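Local coordinates for YARHG domain-containing protein (Legionella pneumophila subsp. pneumophila, PDB 4G2A) that is of unknown function but may bind a nutrient, and combines a mainly beta part with a helical YARHG domain, at residues K194-Y197 with L198-T201; P284-Q287 with E288-K292; Y302-R305 with M306-E309. All coordinates share one frame; numbering follows the deposited sequence.

All three contacts are local, each formed within one unbroken run of eight or nine residues, and they follow one another along the chain. Contact 1 is a turn in the loop between strands 185-187 and 206-208 of the beta-rich part. Contacts 2 and 3 belong to the YARHG domain, on helix 284-291 and in the loop before helix 309-321, with centres about 20 Å apart and nearest atoms about 11 Å apart. Both lay side chains on helix 263-275. Contact 1 is separate from them, its nearest atoms about 17 Å from contact 2 and about 23 Å from contact 3. A sulfate, probably from the crystallisation liquor, lies about 3 Å from the Leu-286 side chain.

Contact 1. Residues K194-Y197 with L198-T201; sequences KADY and LNPT
A type I beta turn from Asp-196 to Asn-199 reverses the chain in the loop between strands 185-187 and 206-208. Its closing bond runs from Asn-199 N to Asp-196 O at 2.8 Å; the donor stands well above the carbonyl plane. Two waters brace the turn. One donates to Asp-196 O and Asn-199 O, so that Asp-196 O receives both a backbone N-H and a water; the other lies within hydrogen-bonding distance of Tyr-197 O, at 2.7 Å, and of Asn-199 O, and may not donate to both at once.

The two central residues, Tyr-197 and Leu-198, pack against each other. Tyr-197 CG sits between its own backbone N and carbonyl carbon (chi1 78°), which folds the ring back alongside Leu-198. Leu-198 CG then lies 4.1 Å from the ring centroid and 11° off the normal, a CH-pi contact over the face, while Leu-198 CD2 reaches Tyr-197 CE2 at 3.6 Å. The other methyl turns toward Ala-195, the residue just before the turn, with Leu-198 CD1 4.1 Å from Ala-195 CB.

Leu-198 is buried, resting also on Tyr-154 and on Cys-232 of strand 229-235, whose sulfur is disulfide-bonded to Cys-188. At the two ends of the turn, the side chains of Asp-196 and Asn-199 point the same way, the carboxylate and amide planes 36° apart, with Asp-196 CG 3.9 Å from Asn-199 ND2.

Contact 2. Residues P284-Q287 with E288-K292; sequences PDLQ and EYFSK
Leu-286 and Phe-290 meet one helical turn apart on the short helix 284-291, their side chains running side by side in the same direction. The apolar contact is Leu-286 CD2 to Phe-290 CE2 at 4.0 Å. In both residues CG is anti to the carbonyl carbon (chi1 -65° in each); the spacing sets both on one flank and the matching torsions turn them the same way. Phe-290 CD2 also comes within 3.1 Å of Leu-286 O, an oblique approach to the ring. Tyr-289 CD2 lies 3.5 Å above the plane of the Phe-290 ring, over its centre.

Backbone bonds of the i to i+4 kind establish the alpha-helix. Glu-288 N to Pro-284 O and Phe-290 N to Leu-286 O are nearly straight, whereas Tyr-289 N to Asp-285 O is longer, at 3.3 Å, and bends to 144°. Near the C-terminal end Ser-291 OG turns back to donate to Glu-288 O at 2.7 Å.

Polar side chains are tied in three ways. Lys-292 NZ forms a salt bridge with Glu-288 OE2 at 2.8 Å, meeting the carboxylate on its anti side. A second salt bridge links Asp-285 to Arg-267 of helix 263-275, and Gln-287 NE2 donates to Phe-281 O.

Helix 263-275 receives the apolar flank: Leu-286 rests on Arg-267 and Asn-271, Phe-290 on Thr-272 and Ala-275, and the Tyr-289 ring stacks with Phe-268.

Contact 3. Residues Y302-R305 with M306-E309; sequences YSDR and MLNE
A Met-aromatic contact joins Tyr-302 to Met-306, modelled as selenomethionine, across a tight bend in the loop leading to helix 309-321. Met-306 SE approaches Tyr-302 CD1 at 3.9 Å and lies 5.0 Å from the ring centroid, 55° off the normal, so the selenium meets the ring obliquely. The Met-306 chain is extended beyond CG (chi2 165°), which carries SE back past Ser-303 to the tyrosine. The far end of the same ring is held by a hydrogen bond from Tyr-302 OH to Asp-304 OD1 of 2.8 Å, the hydroxyl standing above the carboxylate plane.

The bend itself is a short 3-10 segment introduced by an ST turn. Ser-303 OG accepts from Arg-305 N at 3.1 Å and 161°, and two i to i+3 bonds follow, Met-306 N to Ser-303 O and Leu-307 N to Asp-304 O, both 3.1 Å long. A water donates to Arg-305 O and Leu-307 O.

Leu-307 lies against the bend, its CG 3.5 Å from Asp-304 O, and its side chain rests on Ile-273 and Tyr-274 of helix 263-275. Tyr-302 touches Tyr-274 as well. Asn-308 comes next as the N-cap of helix 309-321, its N donating to Asp-311 OD2.

Contact 1. Residues K194-Y197 with L198-T201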
ATOM      1  N   LYS A 194       9.542 -15.679   7.837  1.00 64.00           N
ATOM      2  CA  LYS A 194      10.607 -16.320   7.058  1.00 64.25           C
ATOM      3  C   LYS A 194      11.487 -15.345   6.217  1.00 67.11           C
ATOM      4  O   LYS A 194      12.714 -15.326   6.404  1.00 69.12           O
ATOM      5  CB  LYS A 194      10.015 -17.399   6.108  1.00 66.59           C
ATOM      6  CG  LYS A 194       8.835 -18.224   6.660  1.00 77.25           C
ATOM      7  CD  LYS A 194       7.479 -17.671   6.205  1.00 81.04           C
ATOM      8  CE  LYS A 194       6.311 -18.507   6.666  1.00 90.62           C
ATOM      9  NZ  LYS A 194       6.139 -19.726   5.827  1.00101.45           N
ATOM     10  N   ALA A 195      10.868 -14.579   5.278  1.00 59.20           N
ATOM     11  CA  ALA A 195      11.534 -13.724   4.288  1.00 56.80           C
ATOM     12  C   ALA A 195      11.780 -12.255   4.692  1.00 56.46           C
ATOM     13  O   ALA A 195      10.926 -11.597   5.295  1.00 55.28           O
ATOM     14  CB  ALA A 195      10.744 -13.752   2.996  1.00 56.43           C
ATOM     15  N   ASP A 196      12.947 -11.737   4.266  1.00 50.82           N
ATOM     16  CA  ASP A 196      13.408 -10.369   4.520  1.00 48.73           C
ATOM     17  C   ASP A 196      12.829  -9.355   3.538  1.00 48.04           C
ATOM     18  O   ASP A 196      12.689  -8.196   3.910  1.00 47.36           O
ATOM     19  CB  ASP A 196      14.938 -10.298   4.490  1.00 51.16           C
ATOM     20  CG  ASP A 196      15.617 -10.847   5.727  1.00 62.15           C
ATOM     21  OD1 ASP A 196      15.015 -11.713   6.406  1.00 61.86           O
ATOM     22  OD2 ASP A 196      16.757 -10.425   6.012  1.00 73.14           O
ATOM     23  N   TYR A 197      12.453  -9.763   2.309  1.00 41.85           N
ATOM     24  CA  TYR A 197      11.874  -8.811   1.351  1.00 39.63           C
ATOM     25  C   TYR A 197      10.527  -8.288   1.873  1.00 40.74           C
ATOM     26  O   TYR A 197       9.973  -7.336   1.322  1.00 40.78           O
ATOM     27  CB  TYR A 197      11.740  -9.420  -0.057  1.00 40.30           C
ATOM     28  CG  TYR A 197      10.572 -10.363  -0.244  1.00 42.73           C
ATOM     29  CD1 TYR A 197      10.689 -11.717   0.054  1.00 45.68           C
ATOM     30  CD2 TYR A 197       9.356  -9.909  -0.745  1.00 42.91           C
ATOM     31  CE1 TYR A 197       9.621 -12.596  -0.140  1.00 46.44           C
ATOM     32  CE2 TYR A 197       8.270 -10.770  -0.902  1.00 44.16           C
ATOM     33  CZ  TYR A 197       8.411 -12.117  -0.617  1.00 52.44           C
ATOM     34  OH  TYR A 197       7.358 -12.973  -0.838  1.00 55.19           O
ATOM     35  N   LEU A 198      10.004  -8.935   2.922  1.00 34.74           N
ATOM     36  CA  LEU A 198       8.758  -8.589   3.593  1.00 32.49           C
ATOM     37  C   LEU A 198       8.998  -7.580   4.710  1.00 35.39           C
ATOM     38  O   LEU A 198       8.042  -6.978   5.182  1.00 35.98           O
ATOM     39  CB  LEU A 198       8.089  -9.854   4.153  1.00 32.54           C
ATOM     40  CG  LEU A 198       7.590 -10.863   3.135  1.00 35.81           C
ATOM     41  CD1 LEU A 198       7.048 -12.088   3.833  1.00 36.86           C
ATOM     42  CD2 LEU A 198       6.516 -10.270   2.259  1.00 34.04           C
ATOM     43  N   ASN A 199      10.264  -7.366   5.121  1.00 31.81           N
ATOM     44  CA  ASN A 199      10.584  -6.380   6.155  1.00 31.70           C
ATOM     45  C   ASN A 199      10.331  -4.984   5.651  1.00 34.05           C
ATOM     46  O   ASN A 199      10.674  -4.690   4.509  1.00 33.87           O
ATOM     47  CB  ASN A 199      12.013  -6.496   6.628  1.00 30.40           C
ATOM     48  CG  ASN A 199      12.270  -7.709   7.451  1.00 48.38           C
ATOM     49  OD1 ASN A 199      11.359  -8.282   8.061  1.00 49.06           O
ATOM     50  ND2 ASN A 199      13.537  -8.089   7.533  1.00 40.08           N
ATOM     51  N   PRO A 200       9.697  -4.111   6.460  1.00 28.92           N
ATOM     52  CA  PRO A 200       9.403  -2.755   5.963  1.00 27.26           C
ATOM     53  C   PRO A 200      10.654  -1.926   5.738  1.00 32.68           C
ATOM     54  O   PRO A 200      11.608  -2.005   6.500  1.00 34.73           O
ATOM     55  CB  PRO A 200       8.526  -2.149   7.059  1.00 28.62           C
ATOM     56  CG  PRO A 200       8.066  -3.330   7.890  1.00 33.84           C
ATOM     57  CD  PRO A 200       9.172  -4.315   7.826  1.00 29.88           C
ATOM     58  N   THR A 201      10.663  -1.157   4.665  1.00 29.22           N
ATOM     59  CA  THR A 201      11.765  -0.250   4.353  1.00 29.54           C
ATOM     60  C   THR A 201      11.183   1.170   4.180  1.00 31.76           C
ATOM     61  O   THR A 201      10.026   1.279   3.796  1.00 30.68           O
ATOM     62  CB  THR A 201      12.601  -0.708   3.131  1.00 33.88           C
ATOM     63  OG1 THR A 201      11.889  -0.469   1.929  1.00 34.44           O
ATOM     64  CG2 THR A 201      13.075  -2.150   3.229  1.00 30.70           C
TER
HETATM   65  O   HOH W   1      13.179  -5.473   3.576  1.00 45.12           O
HETATM   66  O   HOH W   2       9.490  -4.753   1.991  1.00 34.23           O

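Contact 2. Residues P284-Q287 with E288-K292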
ATOM      1  N   PRO A 284     -18.793 -19.621  24.660  1.00 50.20           N
ATOM      2  CA  PRO A 284     -17.637 -18.992  25.333  1.00 51.33           C
ATOM      3  C   PRO A 284     -16.283 -19.330  24.722  1.00 54.13           C
ATOM      4  O   PRO A 284     -15.494 -18.413  24.502  1.00 52.84           O
ATOM      5  CB  PRO A 284     -17.727 -19.519  26.764  1.00 56.47           C
ATOM      6  CG  PRO A 284     -19.155 -19.875  26.951  1.00 61.48           C
ATOM      7  CD  PRO A 284     -19.656 -20.334  25.626  1.00 53.69           C
ATOM      8  N   ASP A 285     -16.030 -20.619  24.410  1.00 51.07           N
ATOM      9  CA  ASP A 285     -14.765 -21.058  23.811  1.00 50.27           C
ATOM     10  C   ASP A 285     -14.465 -20.314  22.499  1.00 51.29           C
ATOM     11  O   ASP A 285     -13.314 -19.937  22.290  1.00 51.12           O
ATOM     12  CB  ASP A 285     -14.737 -22.589  23.591  1.00 52.39           C
ATOM     13  CG  ASP A 285     -15.651 -23.181  22.517  1.00 60.31           C
ATOM     14  OD1 ASP A 285     -16.730 -22.596  22.257  1.00 59.97           O
ATOM     15  OD2 ASP A 285     -15.317 -24.267  21.986  1.00 65.14           O
ATOM     16  N   LEU A 286     -15.499 -20.075  21.647  1.00 44.83           N
ATOM     17  CA  LEU A 286     -15.364 -19.385  20.364  1.00 41.64           C
ATOM     18  C   LEU A 286     -15.259 -17.885  20.553  1.00 48.19           C
ATOM     19  O   LEU A 286     -14.438 -17.254  19.889  1.00 46.58           O
ATOM     20  CB  LEU A 286     -16.536 -19.706  19.416  1.00 39.24           C
ATOM     21  CG  LEU A 286     -16.669 -21.134  18.930  1.00 41.20           C
ATOM     22  CD1 LEU A 286     -17.911 -21.283  18.101  1.00 40.36           C
ATOM     23  CD2 LEU A 286     -15.457 -21.570  18.124  1.00 40.18           C
ATOM     24  N   GLN A 287     -16.111 -17.320  21.447  1.00 47.92           N
ATOM     25  CA  GLN A 287     -16.197 -15.903  21.833  1.00 48.99           C
ATOM     26  C   GLN A 287     -14.818 -15.385  22.210  1.00 53.52           C
ATOM     27  O   GLN A 287     -14.339 -14.424  21.608  1.00 52.26           O
ATOM     28  CB  GLN A 287     -17.144 -15.793  23.033  1.00 53.51           C
ATOM     29  CG  GLN A 287     -18.065 -14.591  23.088  1.00 77.44           C
ATOM     30  CD  GLN A 287     -19.161 -14.860  24.109  1.00102.58           C
ATOM     31  OE1 GLN A 287     -18.900 -15.123  25.293  1.00103.92           O
ATOM     32  NE2 GLN A 287     -20.414 -14.848  23.673  1.00 88.39           N
ATOM     33  N   GLU A 288     -14.162 -16.092  23.165  1.00 52.59           N
ATOM     34  CA  GLU A 288     -12.836 -15.822  23.708  1.00 54.24           C
ATOM     35  C   GLU A 288     -11.722 -15.996  22.662  1.00 55.34           C
ATOM     36  O   GLU A 288     -10.768 -15.207  22.676  1.00 56.23           O
ATOM     37  CB  GLU A 288     -12.552 -16.732  24.911  1.00 58.66           C
ATOM     38  CG  GLU A 288     -11.580 -16.102  25.897  1.00 78.98           C
ATOM     39  CD  GLU A 288     -10.697 -17.061  26.673  1.00118.90           C
ATOM     40  OE1 GLU A 288     -11.225 -18.058  27.218  1.00124.10           O
ATOM     41  OE2 GLU A 288      -9.481 -16.784  26.779  1.00117.54           O
ATOM     42  N   TYR A 289     -11.823 -17.043  21.797  1.00 47.29           N
ATOM     43  CA  TYR A 289     -10.847 -17.353  20.747  1.00 44.11           C
ATOM     44  C   TYR A 289     -10.767 -16.248  19.680  1.00 44.24           C
ATOM     45  O   TYR A 289      -9.670 -15.799  19.357  1.00 43.94           O
ATOM     46  CB  TYR A 289     -11.174 -18.701  20.095  1.00 43.01           C
ATOM     47  CG  TYR A 289     -10.285 -19.090  18.931  1.00 42.09           C
ATOM     48  CD1 TYR A 289      -9.064 -19.718  19.143  1.00 44.42           C
ATOM     49  CD2 TYR A 289     -10.719 -18.939  17.614  1.00 40.43           C
ATOM     50  CE1 TYR A 289      -8.253 -20.099  18.076  1.00 43.77           C
ATOM     51  CE2 TYR A 289      -9.924 -19.334  16.540  1.00 39.62           C
ATOM     52  CZ  TYR A 289      -8.701 -19.933  16.776  1.00 47.70           C
ATOM     53  OH  TYR A 289      -7.923 -20.345  15.726  1.00 49.17           O
ATOM     54  N   PHE A 290     -11.907 -15.827  19.131  1.00 39.05           N
ATOM     55  CA  PHE A 290     -11.919 -14.790  18.102  1.00 37.49           C
ATOM     56  C   PHE A 290     -11.729 -13.391  18.696  1.00 42.17           C
ATOM     57  O   PHE A 290     -11.268 -12.497  17.986  1.00 39.95           O
ATOM     58  CB  PHE A 290     -13.182 -14.871  17.232  1.00 37.68           C
ATOM     59  CG  PHE A 290     -13.229 -16.157  16.439  1.00 37.27           C
ATOM     60  CD1 PHE A 290     -12.317 -16.396  15.415  1.00 38.43           C
ATOM     61  CD2 PHE A 290     -14.133 -17.159  16.765  1.00 38.89           C
ATOM     62  CE1 PHE A 290     -12.331 -17.600  14.715  1.00 38.16           C
ATOM     63  CE2 PHE A 290     -14.147 -18.365  16.065  1.00 40.50           C
ATOM     64  CZ  PHE A 290     -13.259 -18.573  15.036  1.00 37.92           C
ATOM     65  N   SER A 291     -12.023 -13.201  19.999  1.00 42.15           N
ATOM     66  CA  SER A 291     -11.781 -11.905  20.637  1.00 43.77           C
ATOM     67  C   SER A 291     -10.286 -11.572  20.580  1.00 50.32           C
ATOM     68  O   SER A 291      -9.929 -10.413  20.406  1.00 52.20           O
ATOM     69  CB  SER A 291     -12.263 -11.910  22.083  1.00 47.71           C
ATOM     70  OG  SER A 291     -11.351 -12.549  22.963  1.00 54.02           O
ATOM     71  N   LYS A 292      -9.426 -12.606  20.677  1.00 46.88           N
ATOM     72  CA  LYS A 292      -7.971 -12.492  20.676  1.00 47.78           C
ATOM     73  C   LYS A 292      -7.361 -12.510  19.258  1.00 49.62           C
ATOM     74  O   LYS A 292      -6.140 -12.420  19.138  1.00 50.72           O
ATOM     75  CB  LYS A 292      -7.349 -13.598  21.550  1.00 52.45           C
ATOM     76  CG  LYS A 292      -7.680 -13.449  23.042  1.00 70.46           C
ATOM     77  CD  LYS A 292      -6.906 -14.412  23.948  1.00 85.79           C
ATOM     78  CE  LYS A 292      -7.645 -15.704  24.221  1.00100.49           C
ATOM     79  NZ  LYS A 292      -7.093 -16.426  25.402  1.00110.91           N
TER

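Contact 3. Residues Y302-R305 with M306-E309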
ATOM      1  N   TYR A 302     -23.819  -9.023   9.876  1.00 51.41           N
ATOM      2  CA  TYR A 302     -23.434 -10.357   9.415  1.00 46.82           C
ATOM      3  C   TYR A 302     -24.645 -11.144   8.921  1.00 51.66           C
ATOM      4  O   TYR A 302     -25.738 -11.033   9.485  1.00 53.24           O
ATOM      5  CB  TYR A 302     -22.685 -11.190  10.485  1.00 44.40           C
ATOM      6  CG  TYR A 302     -22.440 -12.619  10.025  1.00 42.91           C
ATOM      7  CD1 TYR A 302     -21.460 -12.908   9.077  1.00 42.84           C
ATOM      8  CD2 TYR A 302     -23.270 -13.662  10.441  1.00 43.10           C
ATOM      9  CE1 TYR A 302     -21.276 -14.203   8.594  1.00 40.33           C
ATOM     10  CE2 TYR A 302     -23.111 -14.956   9.942  1.00 41.41           C
ATOM     11  CZ  TYR A 302     -22.099 -15.224   9.033  1.00 44.20           C
ATOM     12  OH  TYR A 302     -21.902 -16.488   8.555  1.00 41.52           O
ATOM     13  N   SER A 303     -24.412 -11.955   7.871  1.00 47.01           N
ATOM     14  CA  SER A 303     -25.356 -12.876   7.249  1.00 47.71           C
ATOM     15  C   SER A 303     -24.605 -14.042   6.661  1.00 49.58           C
ATOM     16  O   SER A 303     -23.506 -13.858   6.127  1.00 47.73           O
ATOM     17  CB  SER A 303     -26.161 -12.183   6.152  1.00 54.54           C
ATOM     18  OG  SER A 303     -26.950 -13.127   5.443  1.00 65.96           O
ATOM     19  N   ASP A 304     -25.223 -15.228   6.683  1.00 46.48           N
ATOM     20  CA  ASP A 304     -24.635 -16.414   6.078  1.00 44.71           C
ATOM     21  C   ASP A 304     -24.528 -16.237   4.554  1.00 47.39           C
ATOM     22  O   ASP A 304     -23.690 -16.893   3.946  1.00 45.02           O
ATOM     23  CB  ASP A 304     -25.426 -17.678   6.447  1.00 48.05           C
ATOM     24  CG  ASP A 304     -25.207 -18.147   7.883  1.00 69.63           C
ATOM     25  OD1 ASP A 304     -24.022 -18.265   8.303  1.00 68.83           O
ATOM     26  OD2 ASP A 304     -26.218 -18.429   8.580  1.00 81.68           O
ATOM     27  N   ARG A 305     -25.286 -15.270   3.959  1.00 46.83           N
ATOM     28  CA  ARG A 305     -25.239 -14.918   2.522  1.00 47.05           C
ATOM     29  C   ARG A 305     -23.844 -14.418   2.092  1.00 47.70           C
ATOM     30  O   ARG A 305     -23.524 -14.470   0.903  1.00 47.88           O
ATOM     31  CB  ARG A 305     -26.294 -13.857   2.157  1.00 51.39           C
ATOM     32  CG  ARG A 305     -27.751 -14.295   2.348  1.00 66.54           C
ATOM     33  CD  ARG A 305     -28.226 -15.277   1.300  1.00 75.39           C
ATOM     34  NE  ARG A 305     -29.684 -15.361   1.277  1.00 90.77           N
ATOM     35  CZ  ARG A 305     -30.387 -15.833   0.253  1.00107.57           C
ATOM     36  NH1 ARG A 305     -29.772 -16.269  -0.842  1.00 90.43           N
ATOM     37  NH2 ARG A 305     -31.714 -15.866   0.311  1.00 98.64           N
HETATM   38  N   MSE A 306     -23.004 -13.991   3.061  1.00 42.09           N
HETATM   39  CA  MSE A 306     -21.634 -13.526   2.830  1.00 40.43           C
HETATM   40  C   MSE A 306     -20.671 -14.663   2.437  1.00 43.58           C
HETATM   41  O   MSE A 306     -19.610 -14.380   1.866  1.00 43.15           O
HETATM   42  CB  MSE A 306     -21.104 -12.790   4.069  1.00 42.00           C
HETATM   43  CG  MSE A 306     -21.720 -11.408   4.202  1.00 51.47           C
HETATM   44 SE   MSE A 306     -21.497 -10.561   5.920  0.75 59.87          SE
HETATM   45  CE  MSE A 306     -22.307  -8.846   5.514  1.00 60.35           C
ATOM     46  N   LEU A 307     -21.032 -15.936   2.719  1.00 39.51           N
ATOM     47  CA  LEU A 307     -20.176 -17.075   2.369  1.00 37.88           C
ATOM     48  C   LEU A 307     -20.111 -17.247   0.845  1.00 42.89           C
ATOM     49  O   LEU A 307     -21.140 -17.277   0.165  1.00 43.63           O
ATOM     50  CB  LEU A 307     -20.617 -18.381   3.044  1.00 37.08           C
ATOM     51  CG  LEU A 307     -20.636 -18.402   4.572  1.00 41.98           C
ATOM     52  CD1 LEU A 307     -21.471 -19.540   5.058  1.00 42.85           C
ATOM     53  CD2 LEU A 307     -19.251 -18.537   5.149  1.00 42.76           C
ATOM     54  N   ASN A 308     -18.886 -17.303   0.327  1.00 39.50           N
ATOM     55  CA  ASN A 308     -18.606 -17.433  -1.091  1.00 40.45           C
ATOM     56  C   ASN A 308     -18.398 -18.919  -1.443  1.00 44.36           C
ATOM     57  O   ASN A 308     -18.538 -19.786  -0.574  1.00 41.75           O
ATOM     58  CB  ASN A 308     -17.409 -16.529  -1.508  1.00 39.23           C
ATOM     59  CG  ASN A 308     -16.028 -16.872  -0.981  1.00 51.18           C
ATOM     60  OD1 ASN A 308     -15.735 -17.990  -0.574  1.00 47.42           O
ATOM     61  ND2 ASN A 308     -15.097 -15.941  -1.107  1.00 43.16           N
ATOM     62  N   GLU A 309     -18.101 -19.203  -2.725  1.00 43.72           N
ATOM     63  CA  GLU A 309     -17.919 -20.558  -3.257  1.00 43.41           C
ATOM     64  C   GLU A 309     -16.745 -21.290  -2.593  1.00 44.24           C
ATOM     65  O   GLU A 309     -16.858 -22.488  -2.350  1.00 42.87           O
ATOM     66  CB  GLU A 309     -17.757 -20.520  -4.790  1.00 47.00           C
ATOM     67  CG  GLU A 309     -19.068 -20.185  -5.494  1.00 65.03           C
ATOM     68  CD  GLU A 309     -19.032 -19.985  -6.999  1.00107.14           C
ATOM     69  OE1 GLU A 309     -18.345 -20.771  -7.695  1.00116.22           O
ATOM     70  OE2 GLU A 309     -19.745 -19.078  -7.490  1.00104.90           O
TER
HETATM   71  O   HOH W   3     -21.859 -14.532  -1.436  1.00 50.43           O